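Local atomic coordinates of TetR family transcriptional regulator (Mycobacterium smegmatis, PDB entry 5XS9), a protein that probably binds operator DNA as a dimeric TetR-family repressor, BioQ, and so controls the transcription of biotin genes. Residues Phe143-Asp146 and Glu147-Leu151. Sequence-based numbering, arbitrary orientation.
Sequences FTVD and EQSRL
Val145 O takes two bonds from Ser149, one helical turn later. The backbone N of Ser149 lies 3.0 Å from Val145 O, and its side-chain OG is 2.8 Å from the same oxygen. The two donors reach the oxygen from opposite faces of its carbonyl plane. The hydroxyl can fold back because OG sits beside its own backbone N (chi1 -57°).

Asp146 and Arg150 form an i to i+4 salt bridge. Both NE and NH2 of Arg150 converge on OD2 of Asp146, with NE at 2.8 Å. The arginine chain bends at chi3 (-87°) to bring this edge round. NE meets OD2 from above the carboxylate plane, and the two flat groups are 53° apart.

The extended Glu147 side chain crosses that of Phe143 at a slant. Its OE1 lies 3.4 Å from CE2 of Phe143, at the ring edge, with carboxylate and ring planes nearly perpendicular. OE2 of Glu147 is bound in a salt bridge to Arg83, which probably favours the charged form.

The turn belongs to helix 129-155 of the TetR-type C-terminal domain. Thr144 packs on helices 71-87 and 92-101. Phe143, Asp146 and Arg150 meet Tyr138 of the second subunit, so this side of the helix faces the dimer partner.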
ATOM      1  N   PHE A 143       0.158  -4.983  -2.333  1.00 28.07           N
ATOM      2  CA  PHE A 143      -0.572  -5.899  -3.233  1.00 29.14           C
ATOM      3  C   PHE A 143      -2.047  -5.853  -2.921  1.00 32.29           C
ATOM      4  O   PHE A 143      -2.862  -5.650  -3.807  1.00 31.37           O
ATOM      5  CB  PHE A 143      -0.063  -7.317  -3.120  1.00 31.10           C
ATOM      6  CG  PHE A 143      -0.749  -8.302  -4.035  1.00 29.47           C
ATOM      7  CD1 PHE A 143      -0.141  -8.664  -5.230  1.00 29.73           C
ATOM      8  CD2 PHE A 143      -1.985  -8.797  -3.735  1.00 28.18           C
ATOM      9  CE1 PHE A 143      -0.708  -9.547  -6.101  1.00 34.74           C
ATOM     10  CE2 PHE A 143      -2.610  -9.706  -4.624  1.00 30.75           C
ATOM     11  CZ  PHE A 143      -1.945 -10.102  -5.783  1.00 31.96           C
ATOM     12  N   THR A 144      -2.372  -5.988  -1.664  1.00 30.60           N
ATOM     13  CA  THR A 144      -3.753  -6.178  -1.220  1.00 32.41           C
ATOM     14  C   THR A 144      -4.546  -4.863  -1.168  1.00 33.99           C
ATOM     15  O   THR A 144      -5.714  -4.885  -1.512  1.00 31.23           O
ATOM     16  CB  THR A 144      -3.843  -6.926   0.113  1.00 33.07           C
ATOM     17  OG1 THR A 144      -3.031  -8.132   0.063  1.00 30.64           O
ATOM     18  CG2 THR A 144      -5.246  -7.298   0.370  1.00 37.63           C
ATOM     19  N   VAL A 145      -3.924  -3.714  -0.833  1.00 30.80           N
ATOM     20  CA  VAL A 145      -4.566  -2.453  -1.023  1.00 29.34           C
ATOM     21  C   VAL A 145      -4.942  -2.272  -2.490  1.00 31.45           C
ATOM     22  O   VAL A 145      -6.032  -1.802  -2.794  1.00 30.64           O
ATOM     23  CB  VAL A 145      -3.670  -1.253  -0.530  1.00 34.73           C
ATOM     24  CG1 VAL A 145      -4.294   0.072  -0.925  1.00 38.06           C
ATOM     25  CG2 VAL A 145      -3.471  -1.314   1.000  1.00 35.47           C
ATOM     26  N   ASP A 146      -4.039  -2.585  -3.405  1.00 30.47           N
ATOM     27  CA  ASP A 146      -4.283  -2.374  -4.804  1.00 30.42           C
ATOM     28  C   ASP A 146      -5.424  -3.308  -5.285  1.00 33.05           C
ATOM     29  O   ASP A 146      -6.373  -2.864  -5.955  1.00 29.14           O
ATOM     30  CB  ASP A 146      -3.014  -2.665  -5.563  1.00 33.56           C
ATOM     31  CG  ASP A 146      -3.163  -2.518  -7.089  1.00 35.65           C
ATOM     32  OD1 ASP A 146      -3.033  -1.430  -7.596  1.00 34.87           O
ATOM     33  OD2 ASP A 146      -3.380  -3.514  -7.785  1.00 39.33           O
ATOM     34  N   GLU A 147      -5.352  -4.571  -4.879  1.00 30.55           N
ATOM     35  CA  GLU A 147      -6.369  -5.599  -5.250  1.00 34.50           C
ATOM     36  C   GLU A 147      -7.792  -5.230  -4.771  1.00 35.08           C
ATOM     37  O   GLU A 147      -8.770  -5.252  -5.503  1.00 32.12           O
ATOM     38  CB  GLU A 147      -5.923  -6.951  -4.710  1.00 38.00           C
ATOM     39  CG  GLU A 147      -6.898  -8.100  -4.923  1.00 40.18           C
ATOM     40  CD  GLU A 147      -6.388  -9.388  -4.293  1.00 39.99           C
ATOM     41  OE1 GLU A 147      -5.678  -9.376  -3.252  1.00 37.13           O
ATOM     42  OE2 GLU A 147      -6.715 -10.415  -4.847  1.00 39.25           O
ATOM     43  N   GLN A 148      -7.888  -4.809  -3.547  1.00 31.15           N
ATOM     44  CA  GLN A 148      -9.153  -4.484  -2.931  1.00 37.48           C
ATOM     45  C   GLN A 148      -9.728  -3.167  -3.418  1.00 40.73           C
ATOM     46  O   GLN A 148     -10.945  -3.064  -3.624  1.00 36.26           O
ATOM     47  CB  GLN A 148      -8.944  -4.581  -1.426  1.00 37.68           C
ATOM     48  CG  GLN A 148     -10.118  -4.371  -0.551  1.00 46.20           C
ATOM     49  CD  GLN A 148      -9.789  -4.791   0.864  1.00 45.29           C
ATOM     50  OE1 GLN A 148      -8.835  -4.275   1.491  1.00 42.83           O
ATOM     51  NE2 GLN A 148     -10.579  -5.708   1.392  1.00 40.25           N
ATOM     52  N   SER A 149      -8.895  -2.157  -3.690  1.00 36.59           N
ATOM     53  CA  SER A 149      -9.402  -1.033  -4.348  1.00 35.97           C
ATOM     54  C   SER A 149     -10.020  -1.404  -5.693  1.00 38.36           C
ATOM     55  O   SER A 149     -11.066  -0.886  -6.041  1.00 39.45           O
ATOM     56  CB  SER A 149      -8.324  -0.004  -4.697  1.00 38.57           C
ATOM     57  OG  SER A 149      -7.733   0.310  -3.502  1.00 46.21           O
ATOM     58  N   ARG A 150      -9.313  -2.160  -6.485  1.00 35.72           N
ATOM     59  CA  ARG A 150      -9.845  -2.569  -7.776  1.00 42.30           C
ATOM     60  C   ARG A 150     -11.142  -3.376  -7.689  1.00 46.85           C
ATOM     61  O   ARG A 150     -12.059  -3.103  -8.421  1.00 45.33           O
ATOM     62  CB  ARG A 150      -8.797  -3.279  -8.593  1.00 37.74           C
ATOM     63  CG  ARG A 150      -7.685  -2.310  -8.989  1.00 45.90           C
ATOM     64  CD  ARG A 150      -6.719  -2.894 -10.011  1.00 51.22           C
ATOM     65  NE  ARG A 150      -5.657  -3.612  -9.403  1.00 66.14           N
ATOM     66  CZ  ARG A 150      -5.591  -4.953  -9.294  1.00 90.73           C
ATOM     67  NH1 ARG A 150      -6.538  -5.759  -9.820  1.00 91.84           N
ATOM     68  NH2 ARG A 150      -4.557  -5.512  -8.624  1.00 68.14           N
ATOM     69  N   LEU A 151     -11.233  -4.304  -6.753  1.00 41.79           N
ATOM     70  CA  LEU A 151     -12.445  -5.132  -6.587  1.00 44.22           C
ATOM     71  C   LEU A 151     -13.597  -4.252  -6.131  1.00 52.26           C
ATOM     72  O   LEU A 151     -14.712  -4.416  -6.612  1.00 48.87           O
ATOM     73  CB  LEU A 151     -12.236  -6.271  -5.560  1.00 46.32           C
ATOM     74  CG  LEU A 151     -11.339  -7.465  -5.883  1.00 53.68           C
ATOM     75  CD1 LEU A 151     -11.012  -8.296  -4.607  1.00 46.97           C
ATOM     76  CD2 LEU A 151     -12.055  -8.288  -6.976  1.00 53.84           C
TER